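Local coordinates for protein CDA peptide synthetase I (Streptomyces coelicolor, PDB 4JN3) that is a nonribosomal peptide synthetase, represented here by its first condensation domain, a two-lobed fold, at residues 13-18 with 344-349; 17-22 with 156-161; 310-315 with 358-363. All coordinates share one frame; numbering follows the deposited sequence.

Interaction 1: residues 13-18 with 344-349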
loop_
_atom_site.group_PDB
_atom_site.type_symbol
_atom_site.label_atom_id
_atom_site.label_comp_id
_atom_site.label_asym_id
_atom_site.label_seq_id
_atom_site.Cartn_x
_atom_site.Cartn_y
_atom_site.Cartn_z
ATOM N N THR A 13 8.299 11.750 -8.947
ATOM C CA THR A 13 8.922 10.430 -9.013
ATOM C C THR A 13 8.275 9.654 -10.155
ATOM O O THR A 13 7.241 10.066 -10.678
ATOM C CB THR A 13 8.716 9.640 -7.713
ATOM O OG1 THR A 13 7.318 9.395 -7.528
ATOM C CG2 THR A 13 9.258 10.415 -6.513
ATOM N N SER A 14 8.873 8.532 -10.546
ATOM C CA SER A 14 8.283 7.707 -11.595
ATOM C C SER A 14 6.877 7.282 -11.194
ATOM O O SER A 14 5.936 7.386 -11.985
ATOM C CB SER A 14 9.147 6.477 -11.883
ATOM O OG SER A 14 10.380 6.852 -12.476
ATOM N N ALA A 15 6.736 6.819 -9.955
ATOM C CA ALA A 15 5.436 6.383 -9.449
ATOM C C ALA A 15 4.411 7.512 -9.520
ATOM O O ALA A 15 3.280 7.313 -9.967
ATOM C CB ALA A 15 5.567 5.867 -8.026
ATOM N N GLN A 16 4.806 8.699 -9.073
ATOM C CA GLN A 16 3.911 9.848 -9.105
ATOM C C GLN A 16 3.520 10.223 -10.532
ATOM O O GLN A 16 2.371 10.572 -10.799
ATOM C CB GLN A 16 4.552 11.043 -8.399
ATOM C CG GLN A 16 4.577 10.919 -6.883
ATOM C CD GLN A 16 5.313 12.068 -6.228
ATOM O OE1 GLN A 16 6.345 12.516 -6.728
ATOM N NE2 GLN A 16 4.787 12.556 -5.109
ATOM N N HIS A 17 4.472 10.140 -11.454
ATOM C CA HIS A 17 4.180 10.474 -12.843
ATOM C C HIS A 17 3.106 9.544 -13.412
ATOM O O HIS A 17 2.188 9.988 -14.108
ATOM C CB HIS A 17 5.446 10.419 -13.703
ATOM C CG HIS A 17 5.222 10.841 -15.121
ATOM N ND1 HIS A 17 4.838 12.122 -15.464
ATOM C CD2 HIS A 17 5.309 10.152 -16.283
ATOM C CE1 HIS A 17 4.705 12.203 -16.775
ATOM N NE2 HIS A 17 4.986 11.021 -17.297
ATOM N N GLU A 18 3.216 8.257 -13.093
ATOM C CA GLU A 18 2.269 7.258 -13.577
ATOM C C GLU A 18 0.886 7.436 -12.955
ATOM O O GLU A 18 -0.136 7.259 -13.627
ATOM C CB GLU A 18 2.799 5.839 -13.336
ATOM C CG GLU A 18 4.010 5.484 -14.199
ATOM C CD GLU A 18 3.719 5.584 -15.698
ATOM O OE1 GLU A 18 2.548 5.397 -16.096
ATOM O OE2 GLU A 18 4.661 5.858 -16.477
ATOM N N ARG A 344 14.553 -1.853 -10.114
ATOM C CA ARG A 344 14.444 -0.430 -10.438
ATOM C C ARG A 344 13.599 -0.157 -11.681
ATOM O O ARG A 344 13.113 0.960 -11.874
ATOM C CB ARG A 344 15.832 0.200 -10.609
ATOM C CG ARG A 344 16.625 0.397 -9.325
ATOM C CD ARG A 344 16.759 1.881 -9.012
ATOM N NE ARG A 344 18.046 2.219 -8.413
ATOM C CZ ARG A 344 18.379 3.437 -7.992
ATOM N NH1 ARG A 344 17.514 4.441 -8.095
ATOM N NH2 ARG A 344 19.575 3.651 -7.461
ATOM N N PHE A 345 13.430 -1.162 -12.534
ATOM C CA PHE A 345 12.658 -0.970 -13.757
ATOM C C PHE A 345 11.171 -0.861 -13.429
ATOM O O PHE A 345 10.630 -1.678 -12.682
ATOM C CB PHE A 345 12.907 -2.106 -14.756
ATOM C CG PHE A 345 12.543 -1.751 -16.170
ATOM C CD1 PHE A 345 13.408 -1.003 -16.952
ATOM C CD2 PHE A 345 11.335 -2.150 -16.709
ATOM C CE1 PHE A 345 13.072 -0.664 -18.251
ATOM C CE2 PHE A 345 10.994 -1.816 -18.007
ATOM C CZ PHE A 345 11.863 -1.074 -18.778
ATOM N N ARG A 346 10.511 0.150 -13.985
ATOM C CA ARG A 346 9.108 0.403 -13.658
ATOM C C ARG A 346 8.173 -0.613 -14.307
ATOM O O ARG A 346 8.258 -0.871 -15.507
ATOM C CB ARG A 346 8.704 1.824 -14.062
ATOM C CG ARG A 346 9.495 2.930 -13.365
ATOM C CD ARG A 346 9.322 2.889 -11.848
ATOM N NE ARG A 346 7.913 2.946 -11.468
ATOM C CZ ARG A 346 7.473 2.975 -10.212
ATOM N NH1 ARG A 346 8.333 2.959 -9.200
ATOM N NH2 ARG A 346 6.172 3.024 -9.970
ATOM N N GLY A 347 7.283 -1.191 -13.506
ATOM C CA GLY A 347 6.286 -2.111 -14.015
ATOM C C GLY A 347 5.470 -1.474 -15.122
ATOM O O GLY A 347 5.048 -2.145 -16.065
ATOM N N GLU A 348 5.253 -0.167 -15.006
ATOM C CA GLU A 348 4.485 0.576 -15.998
ATOM C C GLU A 348 5.237 0.659 -17.328
ATOM O O GLU A 348 4.629 0.594 -18.399
ATOM C CB GLU A 348 4.152 1.981 -15.480
ATOM C CG GLU A 348 3.346 2.007 -14.178
ATOM C CD GLU A 348 4.221 2.150 -12.931
ATOM O OE1 GLU A 348 5.194 1.375 -12.780
ATOM O OE2 GLU A 348 3.934 3.050 -12.105
ATOM N N ASP A 349 6.558 0.802 -17.253
ATOM C CA ASP A 349 7.394 0.864 -18.451
ATOM C C ASP A 349 7.446 -0.488 -19.161
ATOM O O ASP A 349 7.548 -0.548 -20.385
ATOM C CB ASP A 349 8.813 1.322 -18.104
ATOM C CG ASP A 349 8.874 2.785 -17.689
ATOM O OD1 ASP A 349 7.914 3.530 -17.973
ATOM O OD2 ASP A 349 9.892 3.189 -17.092
HETATM O O HOH W 1 2.299 4.509 -10.056
HETATM O O HOH W 2 7.256 5.173 -15.713
#
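R346 meets S14 and A15 through a doubled-back side chain: CG sits anti to the carbonyl carbon (chi1 -61°), and two further bends, at chi2 and chi3, bring the guanidinium over the start of helix 14-25. The R346 CD methylene rests 3.6 Å from S14 CB, and R346 NH2 comes within 3.5 Å of A15 CB. The backbone of the first helical turn lies over one guanidinium face, with A15 N 3.8 Å above its plane. At the edge, R346 NH2 makes a salt bridge of 3.1 Å with the syn lone pair of E348 OE2, nearly straight at 171°, and it also bonds S310 O, while NH1 donates a hydrogen bond to V309 O; together these fix the rotation of the group. The contact joins the starts of two helices, 14-25 in the first lobe of the condensation domain and 347-354 in the second. T13 and Q16 cap the start of the former with a capping box, and R346 occupies the N-cap position of the latter. E18 and E348 lie alongside each other with their chains running in contrary senses, E18 CG lying 3.2 Å from E348 OE2, their carboxylate planes 63° apart. Water links A15 O to E348 OE2. A second water donates to both E18 OE2 and D349 OD1, like charges 4.3 Å apart whose repulsion is probably eased by R352, which forms salt bridges with both.

Interaction 2: residues 17-22 with 156-161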
loop_
_atom_site.group_PDB
_atom_site.type_symbol
_atom_site.label_atom_id
_atom_site.label_comp_id
_atom_site.label_asym_id
_atom_site.label_seq_id
_atom_site.Cartn_x
_atom_site.Cartn_y
_atom_site.Cartn_z
ATOM N N HIS A 17 4.472 10.140 -11.454
ATOM C CA HIS A 17 4.180 10.474 -12.843
ATOM C C HIS A 17 3.106 9.544 -13.412
ATOM O O HIS A 17 2.188 9.988 -14.108
ATOM C CB HIS A 17 5.446 10.419 -13.703
ATOM C CG HIS A 17 5.222 10.841 -15.121
ATOM N ND1 HIS A 17 4.838 12.122 -15.464
ATOM C CD2 HIS A 17 5.309 10.152 -16.283
ATOM C CE1 HIS A 17 4.705 12.203 -16.775
ATOM N NE2 HIS A 17 4.986 11.021 -17.297
ATOM N N GLU A 18 3.216 8.257 -13.093
ATOM C CA GLU A 18 2.269 7.258 -13.577
ATOM C C GLU A 18 0.886 7.436 -12.955
ATOM O O GLU A 18 -0.136 7.259 -13.627
ATOM C CB GLU A 18 2.799 5.839 -13.336
ATOM C CG GLU A 18 4.010 5.484 -14.199
ATOM C CD GLU A 18 3.719 5.584 -15.698
ATOM O OE1 GLU A 18 2.548 5.397 -16.096
ATOM O OE2 GLU A 18 4.661 5.858 -16.477
ATOM N N VAL A 19 0.849 7.793 -11.675
ATOM C CA VAL A 19 -0.420 8.105 -11.038
ATOM C C VAL A 19 -1.052 9.323 -11.705
ATOM O O VAL A 19 -2.246 9.328 -11.999
ATOM C CB VAL A 19 -0.269 8.355 -9.528
ATOM C CG1 VAL A 19 -1.567 8.911 -8.964
ATOM C CG2 VAL A 19 0.119 7.064 -8.822
ATOM N N TRP A 20 -0.244 10.347 -11.961
ATOM C CA TRP A 20 -0.747 11.561 -12.599
ATOM C C TRP A 20 -1.340 11.272 -13.980
ATOM O O TRP A 20 -2.419 11.760 -14.314
ATOM C CB TRP A 20 0.353 12.621 -12.694
ATOM C CG TRP A 20 -0.135 13.935 -13.219
ATOM C CD1 TRP A 20 -0.678 14.962 -12.494
ATOM C CD2 TRP A 20 -0.130 14.367 -14.583
ATOM N NE1 TRP A 20 -1.009 16.004 -13.326
ATOM C CE2 TRP A 20 -0.682 15.664 -14.612
ATOM C CE3 TRP A 20 0.289 13.785 -15.783
ATOM C CZ2 TRP A 20 -0.827 16.387 -15.795
ATOM C CZ3 TRP A 20 0.146 14.504 -16.956
ATOM C CH2 TRP A 20 -0.407 15.790 -16.954
ATOM N N LEU A 21 -0.638 10.470 -14.778
ATOM C CA LEU A 21 -1.138 10.089 -16.097
ATOM C C LEU A 21 -2.477 9.370 -15.984
ATOM O O LEU A 21 -3.428 9.688 -16.698
ATOM C CB LEU A 21 -0.133 9.194 -16.824
ATOM C CG LEU A 21 1.131 9.859 -17.369
ATOM C CD1 LEU A 21 2.058 8.816 -17.981
ATOM C CD2 LEU A 21 0.776 10.933 -18.392
ATOM N N ALA A 22 -2.543 8.398 -15.081
ATOM C CA ALA A 22 -3.755 7.615 -14.886
ATOM C C ALA A 22 -4.909 8.490 -14.412
ATOM O O ALA A 22 -6.045 8.316 -14.847
ATOM C CB ALA A 22 -3.504 6.480 -13.900
ATOM N N VAL A 156 -5.628 9.151 1.933
ATOM C CA VAL A 156 -4.691 9.920 1.122
ATOM C C VAL A 156 -4.998 9.805 -0.360
ATOM O O VAL A 156 -5.739 8.918 -0.786
ATOM C CB VAL A 156 -3.235 9.451 1.345
ATOM C CG1 VAL A 156 -2.821 9.653 2.801
ATOM C CG2 VAL A 156 -3.070 7.984 0.941
ATOM N N HIS A 157 -4.427 10.702 -1.153
ATOM C CA HIS A 157 -4.334 10.424 -2.572
ATOM C C HIS A 157 -3.075 9.597 -2.795
ATOM O O HIS A 157 -2.019 9.914 -2.252
ATOM C CB HIS A 157 -4.285 11.708 -3.397
ATOM C CG HIS A 157 -4.561 11.484 -4.853
ATOM N ND1 HIS A 157 -3.677 10.830 -5.685
ATOM C CD2 HIS A 157 -5.630 11.808 -5.617
ATOM C CE1 HIS A 157 -4.187 10.772 -6.903
ATOM N NE2 HIS A 157 -5.372 11.355 -6.887
ATOM N N HIS A 158 -3.200 8.527 -3.580
ATOM C CA HIS A 158 -2.085 7.638 -3.907
ATOM C C HIS A 158 -0.842 8.417 -4.333
ATOM O O HIS A 158 0.287 8.012 -4.054
ATOM C CB HIS A 158 -2.517 6.696 -5.036
ATOM C CG HIS A 158 -1.827 5.368 -5.036
ATOM N ND1 HIS A 158 -1.630 4.629 -3.890
ATOM C CD2 HIS A 158 -1.320 4.631 -6.052
ATOM C CE1 HIS A 158 -1.017 3.498 -4.199
ATOM N NE2 HIS A 158 -0.817 3.475 -5.505
ATOM N N ILE A 159 -1.049 9.542 -5.008
ATOM C CA ILE A 159 0.072 10.307 -5.543
ATOM C C ILE A 159 1.011 10.890 -4.476
ATOM O O ILE A 159 2.165 11.197 -4.774
ATOM C CB ILE A 159 -0.396 11.422 -6.518
ATOM C CG1 ILE A 159 0.705 11.724 -7.541
ATOM C CG2 ILE A 159 -0.798 12.679 -5.757
ATOM C CD1 ILE A 159 0.296 12.702 -8.618
ATOM N N VAL A 160 0.541 11.022 -3.237
ATOM C CA VAL A 160 1.384 11.626 -2.202
ATOM C C VAL A 160 1.929 10.657 -1.153
ATOM O O VAL A 160 2.942 10.948 -0.521
ATOM C CB VAL A 160 0.689 12.819 -1.484
ATOM C CG1 VAL A 160 0.392 13.938 -2.474
ATOM C CG2 VAL A 160 -0.578 12.369 -0.762
ATOM N N ILE A 161 1.270 9.514 -0.967
ATOM C CA ILE A 161 1.625 8.602 0.121
ATOM C C ILE A 161 1.499 7.135 -0.280
ATOM O O ILE A 161 0.428 6.694 -0.690
ATOM C CB ILE A 161 0.744 8.859 1.362
ATOM C CG1 ILE A 161 1.131 10.183 2.039
ATOM C CG2 ILE A 161 0.832 7.700 2.358
ATOM C CD1 ILE A 161 2.479 10.157 2.745
#
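V19 of helix 14-25 points its two methyl branches into the strand end and turn carrying H157 and H158, the paired histidines of the HHxxxDG signature of condensation domains, located where strand 149-157 leaves the large sheet of the first lobe. Each branch has its own partners. CG1 stands at the rim of the H157 imidazole, near the ring plane, with V19 CG1 3.8 Å from H157 CE1, and the two side chains run past each other in opposite senses. The same methyl is pressed against the branched carbon of the next partner, V19 CG1 lying 3.7 Å from I159 CB. CG2, placed anti to the carbonyl carbon of V19, turns instead to the second histidine: V19 CG2 is 4.0 Å from H158 CD2, and the H158 side chain runs at about a right angle to the valine. I159 extends the apolar surface to the following helical residue, its CD1 reaching W20 CB at 4.1 Å, whereas the indole of W20 is directed away from the turn, toward P75 and T69. I159 also packs on F67 of strand 65-69, which makes this a buried junction between helix, turn and a neighbouring strand.

The two rings are not held alike. H158 meets M308 and T34 besides the valine, while H157 is gripped through both nitrogens, its NE2 by Q23 OE1 a turn further along the helix. This leaves little freedom for the ring to flip about CB-CG. At the other nitrogen, I159 N donates to H157 ND1 over 3.0 Å at 168°, the donor only 3° out of the imidazole plane.

Interaction 3: residues 310-315 with 358-363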
loop_
_atom_site.group_PDB
_atom_site.type_symbol
_atom_site.label_atom_id
_atom_site.label_comp_id
_atom_site.label_asym_id
_atom_site.label_seq_id
_atom_site.Cartn_x
_atom_site.Cartn_y
_atom_site.Cartn_z
ATOM N N SER A 310 6.560 3.589 -4.787
ATOM C CA SER A 310 6.273 2.158 -4.897
ATOM C C SER A 310 6.247 1.688 -6.346
ATOM O O SER A 310 5.817 2.417 -7.241
ATOM C CB SER A 310 4.927 1.835 -4.243
ATOM O OG SER A 310 4.691 0.439 -4.247
ATOM N N ASN A 311 6.695 0.456 -6.560
ATOM C CA ASN A 311 6.731 -0.152 -7.885
ATOM C C ASN A 311 6.051 -1.513 -7.813
ATOM O O ASN A 311 5.967 -2.118 -6.745
ATOM C CB ASN A 311 8.186 -0.305 -8.348
ATOM C CG ASN A 311 8.304 -0.724 -9.805
ATOM O OD1 ASN A 311 7.379 -0.542 -10.595
ATOM N ND2 ASN A 311 9.456 -1.279 -10.168
ATOM N N ARG A 312 5.559 -1.993 -8.946
ATOM C CA ARG A 312 4.860 -3.268 -8.991
ATOM C C ARG A 312 5.436 -4.089 -10.135
ATOM O O ARG A 312 5.442 -3.637 -11.275
ATOM C CB ARG A 312 3.366 -3.020 -9.202
ATOM C CG ARG A 312 2.502 -4.260 -9.308
ATOM C CD ARG A 312 1.069 -3.849 -9.614
ATOM N NE ARG A 312 0.133 -4.963 -9.533
ATOM C CZ ARG A 312 -0.489 -5.499 -10.578
ATOM N NH1 ARG A 312 -0.279 -5.021 -11.798
ATOM N NH2 ARG A 312 -1.329 -6.510 -10.402
ATOM N N LEU A 313 5.932 -5.283 -9.823
ATOM C CA LEU A 313 6.608 -6.115 -10.822
ATOM C C LEU A 313 6.016 -7.525 -10.908
ATOM O O LEU A 313 5.561 -8.081 -9.903
ATOM C CB LEU A 313 8.114 -6.171 -10.537
ATOM C CG LEU A 313 8.859 -4.857 -10.808
ATOM C CD1 LEU A 313 10.261 -4.873 -10.226
ATOM C CD2 LEU A 313 8.891 -4.564 -12.303
ATOM N N PRO A 314 6.012 -8.102 -12.121
ATOM C CA PRO A 314 5.415 -9.421 -12.365
ATOM C C PRO A 314 6.345 -10.555 -11.942
ATOM O O PRO A 314 7.514 -10.581 -12.328
ATOM C CB PRO A 314 5.224 -9.431 -13.884
ATOM C CG PRO A 314 6.338 -8.589 -14.388
ATOM C CD PRO A 314 6.512 -7.489 -13.363
ATOM N N LEU A 315 5.826 -11.477 -11.140
ATOM C CA LEU A 315 6.587 -12.641 -10.713
ATOM C C LEU A 315 6.048 -13.864 -11.438
ATOM O O LEU A 315 4.941 -14.323 -11.154
ATOM C CB LEU A 315 6.462 -12.835 -9.205
ATOM C CG LEU A 315 7.444 -13.813 -8.569
ATOM C CD1 LEU A 315 8.864 -13.262 -8.653
ATOM C CD2 LEU A 315 7.048 -14.081 -7.128
ATOM N N GLY A 358 -0.569 -5.538 -20.824
ATOM C CA GLY A 358 0.648 -5.758 -20.065
ATOM C C GLY A 358 0.673 -7.128 -19.413
ATOM O O GLY A 358 -0.089 -8.017 -19.793
ATOM N N VAL A 359 1.551 -7.301 -18.432
ATOM C CA VAL A 359 1.644 -8.559 -17.701
ATOM C C VAL A 359 1.377 -8.346 -16.215
ATOM O O VAL A 359 1.941 -7.445 -15.596
ATOM C CB VAL A 359 3.022 -9.226 -17.884
ATOM C CG1 VAL A 359 3.177 -9.740 -19.311
ATOM C CG2 VAL A 359 4.138 -8.250 -17.533
ATOM N N SER A 360 0.509 -9.175 -15.647
ATOM C CA SER A 360 0.209 -9.081 -14.226
ATOM C C SER A 360 -0.635 -10.249 -13.743
ATOM O O SER A 360 -1.178 -11.020 -14.535
ATOM C CB SER A 360 -0.505 -7.766 -13.908
ATOM O OG SER A 360 -1.784 -7.724 -14.511
ATOM N N GLY A 361 -0.724 -10.373 -12.426
ATOM C CA GLY A 361 -1.611 -11.327 -11.795
ATOM C C GLY A 361 -2.132 -10.667 -10.540
ATOM O O GLY A 361 -1.992 -9.453 -10.379
ATOM N N PRO A 362 -2.734 -11.453 -9.643
ATOM C CA PRO A 362 -3.183 -10.875 -8.377
ATOM C C PRO A 362 -1.997 -10.223 -7.678
ATOM O O PRO A 362 -0.911 -10.805 -7.655
ATOM C CB PRO A 362 -3.651 -12.098 -7.578
ATOM C CG PRO A 362 -3.948 -13.142 -8.606
ATOM C CD PRO A 362 -2.976 -12.904 -9.719
ATOM N N THR A 363 -2.192 -9.031 -7.126
ATOM C CA THR A 363 -1.122 -8.379 -6.382
ATOM C C THR A 363 -1.027 -9.016 -5.008
ATOM O O THR A 363 -2.013 -9.084 -4.276
ATOM C CB THR A 363 -1.367 -6.868 -6.233
ATOM O OG1 THR A 363 -1.439 -6.266 -7.530
ATOM C CG2 THR A 363 -0.234 -6.213 -5.444
#
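From R312 to P314 the strand runs at about 120° to the path from V359 to T363, and the two backbones converge toward one end: CA atoms are 8.3 Å apart between R312 and T363 but 5.5 Å apart between P314 and S360. Strand 311-318 belongs to the two-stranded antiparallel sheet it forms with 287-294 in the second lobe of the condensation domain. The irregular segment 358-363 leads from helix 347-354 into strand 363-366 at the edge of another sheet, so the contact ties the small sheet to the approach to the larger one. No backbone hydrogen bond links the two segments; side chains do the work.

R312 supplies the polar part. Its chain is fully extended from CG to NE, starting with CG anti to the backbone N (chi1 178°), which sends the guanidinium across to the loop beside T363. S360 CB lies 3.5 Å from R312 NH1, oblique to the group, and G361 O comes to 3.0 Å from R312 NH2, but at an angle too poor for a hydrogen bond. At the narrower end the meeting is apolar: V359 CG2 touches the proline ring 3.9 Å from P314 CG, and L350 and F221 pack against both residues. G361 N is held by S291 OG of strand 287-294, which steadies the loop from the partner strand. The hydrogen bond across the two segments runs from R312 NE to T363 OG1, 2.9 Å long with a bent angle of 144°, the hydroxyl oxygen lying near the guanidinium plane.

How the interactions relate
The three contacts illustrate how a chain of local junctions can connect two lobes. Interactions 1 and 2, with centres 11 Å apart, use successive turns of helix 14-25 and share H17 and E18; a probable hydrogen bond of 3.0 Å from Q16 NE2 to I159 O joins the helix start to the histidine-bearing turn. Interaction 1 in turn meets interaction 3, 12 Å away between centres, through a probable hydrogen bond of 2.8 Å from N311 ND2 to F345 O, alongside the reach of R346 to S310. Interactions 2 and 3 do not touch: their centres are 17 Å apart and their nearest atoms about 6 Å. Interaction 1 therefore links the HHxxxDG segment of the first lobe with strand 311-318 of the second.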